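Local atomic coordinates of acetylcholine-binding protein (Bulinus truncatus, PDB entry 2BJ0), a protein that probably binds acetylcholine, as a soluble pentameric counterpart of the extracellular ligand-binding domain of nicotinic receptors. Residues 87-92 / 118-123; 122-127 / 198-203. All blocks are in the same frame, centred on the assembly; numbering follows the deposited sequence.

Contact 1 of 2, residues 87-92 / 118-123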
ATOM      1  N   PHE A  87     -17.805   3.449  -6.796  1.00 25.67           N
ATOM      2  CA  PHE A  87     -18.705   2.394  -7.236  1.00 26.14           C
ATOM      3  C   PHE A  87     -19.527   1.969  -6.036  1.00 26.43           C
ATOM      4  O   PHE A  87     -19.014   1.292  -5.127  1.00 26.79           O
ATOM      5  CB  PHE A  87     -17.931   1.217  -7.786  1.00 26.12           C
ATOM      6  CG  PHE A  87     -17.104   1.560  -8.997  1.00 27.62           C
ATOM      7  CD1 PHE A  87     -17.678   1.595 -10.255  1.00 25.72           C
ATOM      8  CD2 PHE A  87     -15.739   1.823  -8.877  1.00 27.58           C
ATOM      9  CE1 PHE A  87     -16.925   1.916 -11.382  1.00 28.15           C
ATOM     10  CE2 PHE A  87     -14.981   2.153 -10.015  1.00 29.64           C
ATOM     11  CZ  PHE A  87     -15.581   2.191 -11.265  1.00 29.08           C
ATOM     12  N   TYR A  88     -20.801   2.352  -6.042  1.00 26.09           N
ATOM     13  CA  TYR A  88     -21.703   2.133  -4.923  1.00 25.88           C
ATOM     14  C   TYR A  88     -21.897   0.658  -4.581  1.00 25.28           C
ATOM     15  O   TYR A  88     -22.182   0.326  -3.420  1.00 24.89           O
ATOM     16  CB  TYR A  88     -23.048   2.806  -5.215  1.00 27.53           C
ATOM     17  CG  TYR A  88     -23.095   4.248  -4.751  1.00 29.29           C
ATOM     18  CD1 TYR A  88     -22.303   5.238  -5.355  1.00 29.85           C
ATOM     19  CD2 TYR A  88     -23.893   4.608  -3.656  1.00 31.63           C
ATOM     20  CE1 TYR A  88     -22.336   6.568  -4.897  1.00 31.45           C
ATOM     21  CE2 TYR A  88     -23.941   5.919  -3.187  1.00 32.91           C
ATOM     22  CZ  TYR A  88     -23.172   6.896  -3.805  1.00 32.66           C
ATOM     23  OH  TYR A  88     -23.241   8.189  -3.286  1.00 33.63           O
ATOM     24  N   ASN A  89     -21.766  -0.221  -5.574  1.00 23.59           N
ATOM     25  CA  ASN A  89     -21.962  -1.641  -5.330  1.00 24.50           C
ATOM     26  C   ASN A  89     -20.650  -2.434  -5.370  1.00 23.93           C
ATOM     27  O   ASN A  89     -20.656  -3.629  -5.574  1.00 24.38           O
ATOM     28  CB  ASN A  89     -23.010  -2.251  -6.276  1.00 24.22           C
ATOM     29  CG  ASN A  89     -22.635  -2.170  -7.756  1.00 25.84           C
ATOM     30  OD1 ASN A  89     -22.047  -1.196  -8.249  1.00 26.41           O
ATOM     31  ND2 ASN A  89     -23.021  -3.207  -8.488  1.00 26.37           N
ATOM     32  N   ALA A  90     -19.533  -1.753  -5.201  1.00 23.62           N
ATOM     33  CA  ALA A  90     -18.245  -2.439  -5.247  1.00 23.78           C
ATOM     34  C   ALA A  90     -18.080  -3.242  -3.974  1.00 23.44           C
ATOM     35  O   ALA A  90     -18.575  -2.854  -2.903  1.00 23.18           O
ATOM     36  CB  ALA A  90     -17.109  -1.453  -5.391  1.00 24.09           C
ATOM     37  N   ILE A  91     -17.437  -4.394  -4.098  1.00 23.17           N
ATOM     38  CA  ILE A  91     -17.227  -5.236  -2.954  1.00 21.90           C
ATOM     39  C   ILE A  91     -15.727  -5.379  -2.647  1.00 22.51           C
ATOM     40  O   ILE A  91     -15.361  -6.117  -1.758  1.00 24.14           O
ATOM     41  CB  ILE A  91     -17.912  -6.627  -3.127  1.00 21.58           C
ATOM     42  CG1 ILE A  91     -17.189  -7.473  -4.173  1.00 20.74           C
ATOM     43  CG2 ILE A  91     -19.460  -6.479  -3.443  1.00 21.60           C
ATOM     44  CD1 ILE A  91     -17.521  -8.987  -4.046  1.00 20.59           C
ATOM     45  N   ALA A  92     -14.886  -4.689  -3.393  1.00 22.04           N
ATOM     46  CA  ALA A  92     -13.441  -4.635  -3.127  1.00 22.99           C
ATOM     47  C   ALA A  92     -13.015  -3.256  -3.612  1.00 24.08           C
ATOM     48  O   ALA A  92     -13.756  -2.640  -4.390  1.00 24.22           O
ATOM     49  CB  ALA A  92     -12.699  -5.758  -3.874  1.00 22.85           C
ATOM     50  N   VAL A 118     -12.647  -3.612 -11.135  1.00 25.56           N
ATOM     51  CA  VAL A 118     -13.770  -3.441 -10.211  1.00 25.04           C
ATOM     52  C   VAL A 118     -14.510  -4.769  -9.975  1.00 24.56           C
ATOM     53  O   VAL A 118     -14.881  -5.454 -10.926  1.00 23.93           O
ATOM     54  CB  VAL A 118     -14.814  -2.411 -10.778  1.00 25.66           C
ATOM     55  CG1 VAL A 118     -15.829  -2.037  -9.717  1.00 26.98           C
ATOM     56  CG2 VAL A 118     -14.123  -1.140 -11.213  1.00 26.07           C
ATOM     57  N   ARG A 119     -14.759  -5.092  -8.707  1.00 24.04           N
ATOM     58  CA  ARG A 119     -15.395  -6.330  -8.316  1.00 24.59           C
ATOM     59  C   ARG A 119     -16.742  -6.052  -7.668  1.00 23.71           C
ATOM     60  O   ARG A 119     -16.876  -5.136  -6.866  1.00 22.72           O
ATOM     61  CB  ARG A 119     -14.500  -7.091  -7.311  1.00 23.57           C
ATOM     62  CG  ARG A 119     -14.958  -8.553  -7.011  1.00 25.50           C
ATOM     63  CD  ARG A 119     -14.195  -9.184  -5.796  1.00 26.95           C
ATOM     64  NE  ARG A 119     -12.768  -9.290  -6.112  1.00 32.81           N
ATOM     65  CZ  ARG A 119     -11.777  -9.454  -5.220  1.00 36.67           C
ATOM     66  NH1 ARG A 119     -12.033  -9.516  -3.914  1.00 37.74           N
ATOM     67  NH2 ARG A 119     -10.513  -9.533  -5.654  1.00 34.58           N
ATOM     68  N   PHE A 120     -17.729  -6.890  -7.978  1.00 24.71           N
ATOM     69  CA  PHE A 120     -19.087  -6.684  -7.462  1.00 25.17           C
ATOM     70  C   PHE A 120     -19.890  -7.975  -7.556  1.00 25.48           C
ATOM     71  O   PHE A 120     -19.477  -8.889  -8.235  1.00 24.92           O
ATOM     72  CB  PHE A 120     -19.763  -5.541  -8.229  1.00 26.20           C
ATOM     73  CG  PHE A 120     -19.840  -5.777  -9.701  1.00 28.52           C
ATOM     74  CD1 PHE A 120     -20.940  -6.459 -10.254  1.00 30.82           C
ATOM     75  CD2 PHE A 120     -18.819  -5.343 -10.536  1.00 28.24           C
ATOM     76  CE1 PHE A 120     -21.021  -6.708 -11.630  1.00 32.51           C
ATOM     77  CE2 PHE A 120     -18.882  -5.590 -11.902  1.00 31.48           C
ATOM     78  CZ  PHE A 120     -19.992  -6.268 -12.456  1.00 31.12           C
ATOM     79  N   THR A 121     -21.018  -8.075  -6.843  1.00 26.19           N
ATOM     80  CA  THR A 121     -21.801  -9.304  -6.894  1.00 27.55           C
ATOM     81  C   THR A 121     -22.845  -9.227  -7.987  1.00 28.68           C
ATOM     82  O   THR A 121     -23.330  -8.153  -8.317  1.00 27.60           O
ATOM     83  CB  THR A 121     -22.487  -9.656  -5.532  1.00 28.13           C
ATOM     84  OG1 THR A 121     -23.466  -8.674  -5.227  1.00 30.67           O
ATOM     85  CG2 THR A 121     -21.538  -9.479  -4.394  1.00 26.59           C
ATOM     86  N   CYS A 122     -23.179 -10.397  -8.527  1.00 30.45           N
ATOM     87  CA  CYS A 122     -24.081 -10.537  -9.626  1.00 31.05           C
ATOM     88  C   CYS A 122     -24.589 -11.957  -9.519  1.00 30.61           C
ATOM     89  O   CYS A 122     -23.809 -12.862  -9.231  1.00 29.79           O
ATOM     90  CB  CYS A 122     -23.319 -10.371 -10.958  1.00 32.43           C
ATOM     91  SG  CYS A 122     -24.425 -10.238 -12.421  1.00 34.81           S
ATOM     92  N   ASP A 123     -25.890 -12.151  -9.711  1.00 29.47           N
ATOM     93  CA  ASP A 123     -26.444 -13.518  -9.879  1.00 30.62           C
ATOM     94  C   ASP A 123     -26.036 -14.150 -11.219  1.00 30.08           C
ATOM     95  O   ASP A 123     -26.507 -13.729 -12.291  1.00 30.46           O
ATOM     96  CB  ASP A 123     -27.976 -13.489  -9.751  1.00 30.94           C
ATOM     97  CG  ASP A 123     -28.578 -14.858  -9.557  1.00 32.97           C
ATOM     98  OD1 ASP A 123     -27.904 -15.872  -9.843  1.00 34.96           O
ATOM     99  OD2 ASP A 123     -29.745 -15.009  -9.119  1.00 36.28           O
TER
HETATM  100  O   HOH W   1     -14.124  -8.938  -2.047  1.00 41.81           O
HETATM  101  O   HOH W   2     -13.376  -3.352  -6.747  1.00 30.43           O

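Contact 2 of 2, residues 122-127 / 198-203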
ATOM      1  N   CYS A 122     -23.179 -10.397  -8.527  1.00 30.45           N
ATOM      2  CA  CYS A 122     -24.081 -10.537  -9.626  1.00 31.05           C
ATOM      3  C   CYS A 122     -24.589 -11.957  -9.519  1.00 30.61           C
ATOM      4  O   CYS A 122     -23.809 -12.862  -9.231  1.00 29.79           O
ATOM      5  CB  CYS A 122     -23.319 -10.371 -10.958  1.00 32.43           C
ATOM      6  SG  CYS A 122     -24.425 -10.238 -12.421  1.00 34.81           S
ATOM      7  N   ASP A 123     -25.890 -12.151  -9.711  1.00 29.47           N
ATOM      8  CA  ASP A 123     -26.444 -13.518  -9.879  1.00 30.62           C
ATOM      9  C   ASP A 123     -26.036 -14.150 -11.219  1.00 30.08           C
ATOM     10  O   ASP A 123     -26.507 -13.729 -12.291  1.00 30.46           O
ATOM     11  CB  ASP A 123     -27.976 -13.489  -9.751  1.00 30.94           C
ATOM     12  CG  ASP A 123     -28.578 -14.858  -9.557  1.00 32.97           C
ATOM     13  OD1 ASP A 123     -27.904 -15.872  -9.843  1.00 34.96           O
ATOM     14  OD2 ASP A 123     -29.745 -15.009  -9.119  1.00 36.28           O
ATOM     15  N   LEU A 124     -25.151 -15.144 -11.159  1.00 29.54           N
ATOM     16  CA  LEU A 124     -24.620 -15.779 -12.370  1.00 29.75           C
ATOM     17  C   LEU A 124     -25.295 -17.108 -12.746  1.00 30.80           C
ATOM     18  O   LEU A 124     -24.764 -17.907 -13.503  1.00 31.04           O
ATOM     19  CB  LEU A 124     -23.092 -15.963 -12.277  1.00 28.76           C
ATOM     20  CG  LEU A 124     -22.309 -14.652 -12.087  1.00 28.02           C
ATOM     21  CD1 LEU A 124     -20.823 -14.940 -11.985  1.00 28.12           C
ATOM     22  CD2 LEU A 124     -22.629 -13.676 -13.230  1.00 26.87           C
ATOM     23  N   ILE A 125     -26.491 -17.340 -12.235  1.00 32.05           N
ATOM     24  CA  ILE A 125     -27.129 -18.618 -12.489  1.00 32.45           C
ATOM     25  C   ILE A 125     -27.292 -18.829 -14.004  1.00 32.59           C
ATOM     26  O   ILE A 125     -27.222 -19.948 -14.487  1.00 32.91           O
ATOM     27  CB  ILE A 125     -28.467 -18.691 -11.707  1.00 32.85           C
ATOM     28  CG1 ILE A 125     -28.942 -20.144 -11.603  1.00 35.02           C
ATOM     29  CG2 ILE A 125     -29.485 -17.717 -12.285  1.00 30.94           C
ATOM     30  CD1 ILE A 125     -29.909 -20.386 -10.455  1.00 38.36           C
ATOM     31  N   ASN A 126     -27.479 -17.754 -14.759  1.00 32.78           N
ATOM     32  CA  ASN A 126     -27.709 -17.889 -16.182  1.00 33.79           C
ATOM     33  C   ASN A 126     -26.519 -17.560 -17.068  1.00 33.96           C
ATOM     34  O   ASN A 126     -26.713 -17.305 -18.269  1.00 34.44           O
ATOM     35  CB  ASN A 126     -28.904 -17.029 -16.621  1.00 33.33           C
ATOM     36  CG  ASN A 126     -30.228 -17.546 -16.106  1.00 36.39           C
ATOM     37  OD1 ASN A 126     -31.157 -16.767 -15.859  1.00 38.50           O
ATOM     38  ND2 ASN A 126     -30.335 -18.856 -15.939  1.00 36.94           N
ATOM     39  N   VAL A 127     -25.296 -17.595 -16.525  1.00 33.79           N
ATOM     40  CA  VAL A 127     -24.125 -17.105 -17.261  1.00 33.38           C
ATOM     41  C   VAL A 127     -23.769 -18.027 -18.404  1.00 34.74           C
ATOM     42  O   VAL A 127     -23.022 -17.664 -19.322  1.00 33.90           O
ATOM     43  CB  VAL A 127     -22.880 -16.864 -16.319  1.00 33.18           C
ATOM     44  CG1 VAL A 127     -22.222 -18.161 -15.915  1.00 31.81           C
ATOM     45  CG2 VAL A 127     -21.874 -15.926 -16.970  1.00 30.97           C
ATOM     46  N   PHE A 198     -25.007  -4.510 -18.184  1.00 28.74           N
ATOM     47  CA  PHE A 198     -24.497  -5.312 -19.263  1.00 28.37           C
ATOM     48  C   PHE A 198     -24.941  -6.757 -19.122  1.00 28.44           C
ATOM     49  O   PHE A 198     -25.289  -7.211 -18.023  1.00 28.06           O
ATOM     50  CB  PHE A 198     -22.968  -5.146 -19.445  1.00 28.15           C
ATOM     51  CG  PHE A 198     -22.142  -5.654 -18.287  1.00 29.12           C
ATOM     52  CD1 PHE A 198     -21.884  -4.840 -17.193  1.00 29.37           C
ATOM     53  CD2 PHE A 198     -21.614  -6.942 -18.310  1.00 27.08           C
ATOM     54  CE1 PHE A 198     -21.108  -5.326 -16.124  1.00 31.54           C
ATOM     55  CE2 PHE A 198     -20.832  -7.438 -17.230  1.00 27.83           C
ATOM     56  CZ  PHE A 198     -20.595  -6.628 -16.160  1.00 27.93           C
ATOM     57  N   ALA A 199     -25.009  -7.451 -20.259  1.00 28.56           N
ATOM     58  CA  ALA A 199     -25.279  -8.864 -20.296  1.00 28.45           C
ATOM     59  C   ALA A 199     -24.086  -9.560 -20.908  1.00 28.28           C
ATOM     60  O   ALA A 199     -23.536  -9.094 -21.884  1.00 28.43           O
ATOM     61  CB  ALA A 199     -26.533  -9.143 -21.140  1.00 28.59           C
ATOM     62  N   PHE A 200     -23.686 -10.679 -20.326  1.00 28.88           N
ATOM     63  CA  PHE A 200     -22.576 -11.454 -20.851  1.00 29.32           C
ATOM     64  C   PHE A 200     -22.795 -12.950 -20.634  1.00 29.61           C
ATOM     65  O   PHE A 200     -23.563 -13.344 -19.770  1.00 28.89           O
ATOM     66  CB  PHE A 200     -21.251 -10.992 -20.197  1.00 29.65           C
ATOM     67  CG  PHE A 200     -21.012 -11.539 -18.802  1.00 28.74           C
ATOM     68  CD1 PHE A 200     -21.709 -11.038 -17.714  1.00 30.05           C
ATOM     69  CD2 PHE A 200     -20.047 -12.518 -18.586  1.00 31.19           C
ATOM     70  CE1 PHE A 200     -21.479 -11.542 -16.440  1.00 31.30           C
ATOM     71  CE2 PHE A 200     -19.801 -13.013 -17.320  1.00 30.14           C
ATOM     72  CZ  PHE A 200     -20.515 -12.533 -16.249  1.00 29.81           C
ATOM     73  N   ARG A 201     -22.082 -13.788 -21.374  1.00 30.87           N
ATOM     74  CA  ARG A 201     -22.200 -15.224 -21.195  1.00 32.98           C
ATOM     75  C   ARG A 201     -20.829 -15.890 -21.367  1.00 33.23           C
ATOM     76  O   ARG A 201     -19.921 -15.259 -21.863  1.00 32.77           O
ATOM     77  CB  ARG A 201     -23.237 -15.788 -22.185  1.00 32.87           C
ATOM     78  CG  ARG A 201     -22.857 -15.582 -23.649  1.00 34.55           C
ATOM     79  CD  ARG A 201     -23.643 -16.423 -24.665  1.00 36.39           C
ATOM     80  NE  ARG A 201     -23.158 -16.153 -26.022  1.00 42.06           N
ATOM     81  CZ  ARG A 201     -23.947 -15.966 -27.077  1.00 44.96           C
ATOM     82  NH1 ARG A 201     -25.269 -16.003 -26.943  1.00 45.53           N
ATOM     83  NH2 ARG A 201     -23.413 -15.709 -28.262  1.00 46.02           N
ATOM     84  N   LYS A 202     -20.666 -17.138 -20.916  1.00 34.79           N
ATOM     85  CA  LYS A 202     -19.429 -17.893 -21.170  1.00 36.51           C
ATOM     86  C   LYS A 202     -19.336 -18.269 -22.667  1.00 37.19           C
ATOM     87  O   LYS A 202     -20.361 -18.473 -23.304  1.00 37.69           O
ATOM     88  CB  LYS A 202     -19.357 -19.142 -20.282  1.00 36.20           C
ATOM     89  CG  LYS A 202     -19.449 -18.835 -18.790  1.00 36.91           C
ATOM     90  CD  LYS A 202     -19.574 -20.072 -17.925  1.00 38.87           C
ATOM     91  CE  LYS A 202     -18.286 -20.312 -17.127  1.00 44.64           C
ATOM     92  NZ  LYS A 202     -18.480 -21.109 -15.840  1.00 48.02           N
ATOM     93  N   LYS A 203     -18.132 -18.347 -23.231  1.00 37.94           N
ATOM     94  CA  LYS A 203     -17.976 -18.772 -24.637  1.00 38.57           C
ATOM     95  C   LYS A 203     -18.166 -20.279 -24.779  1.00 39.44           C
ATOM     96  O   LYS A 203     -17.949 -21.023 -23.812  1.00 41.03           O
ATOM     97  CB  LYS A 203     -16.609 -18.398 -25.195  1.00 38.84           C
ATOM     98  CG  LYS A 203     -16.397 -16.937 -25.331  1.00 38.75           C
ATOM     99  CD  LYS A 203     -15.347 -16.634 -26.359  1.00 41.62           C
ATOM    100  CE  LYS A 203     -15.295 -15.129 -26.559  1.00 42.67           C
ATOM    101  NZ  LYS A 203     -15.466 -14.744 -27.970  1.00 45.42           N
TER

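Contact 1 of 2, residues 87-92 / 118-123
The packing of F87 on V118 and of I91 on R119 joins a loop to the end of a strand in the immunoglobulin-like beta-sandwich of the Cys-loop receptor family. The loop matches loop A of the family's ligand site, and it leaves strand 85-87 through a type I turn from F87 to A90. The partner, strand 109-121, belongs to the other sheet, so the contact illustrates how one side chain after another can tie a loop across a sandwich. F87 comes first. V118 CG2 lies over one face of the F87 ring in a CH-pi contact, 3.9 Å from the centroid and offset toward the rim. The same ring also touches L50 of strand 45-57 and I137 and V139 of strand 133-141, so it fills space between the sheets; an alanine here, lacking the ring, would probably open a gap among these aliphatic side chains and leave V118 CG2 without its CH-pi partner. The backbones meet next, where I91 N donates to R119 O at 2.9 Å with an angle of 166° at the hydrogen. Beyond this bond I91 crosses R119 at about a right angle, its CD1 3.8 Å from R119 CD, while its CG2 branch reaches T121 CG2, also at 3.8 Å. N89 lies alongside F120 and points the same way, its amide held outside the contact by R136 O and K138 N. The R119 chain is extended as far as CD and then bends (chi3 -64°). A92 CB rests over one face of the guanidinium, 3.8 Å from NH1, while NE pairs with E47. At the guanidinium's edge, in its plane, a water accepts from R119 NH1 at 2.9 Å and donates to I91 O at 3.1 Å.

Contact 2 of 2, residues 122-127 / 198-203
V127 spreads its two methyls over different partners, and the contact follows from how they diverge. Its CG2 branch, anti to the backbone N, approaches the F200 ring obliquely and comes within 3.6 Å of CE2. CG1 turns to K202 instead, crossing the lysine chain at a slant to meet CD at 3.8 Å. L124, three residues earlier, crosses F200 at about a right angle and brings its CD2 to 3.9 Å from the ring's CZ. One aromatic ring thus receives a methyl from each end of the type I turn that runs from L124 to V127. The backbone fixes the register: K202 N donates to V127 O at 2.9 Å, nearly along the C=O axis, and R201 CA adds a weaker CH...O approach to the same oxygen. At the other end of the 122-127 segment D123 forms an Asx turn, its OD1 accepting from I125 N. This turn opens the Cys-loop, the family's signature motif, closed by the disulfide between C122 and C135. R201 directs its guanidinium elsewhere, to D171 and to E130 O. Among the neighbouring strands, F200 reaches I36 and A39 of strand 25-40, V46 of strand 45-57 and C135 of strand 133-141, and meets the ring of F170 edge to face, so the Cys-loop turn packs beside the end of strand 190-202 where the two sheets face each other.

Contact 1 and contact 2 lie with their centres 15 Å apart and share C122 and D123, where strand 109-121 gives way to the Cys-loop. Between them the sandwich interior is continuous: F120 CZ of contact 1 packs 3.8 Å from F198 CZ of contact 2. Contact 1 is the one tied to the probable ligand site, because Y88 in its loop meets the ring of W142 and touches Y191, which follows the vicinal C186-C187 disulfide closely in sequence, consistent with the aromatic pocket of nicotinic receptors. Both also face a neighbouring subunit: T121 hydrogen-bonds N35 of that subunit, and the shared D123 packs on its P168.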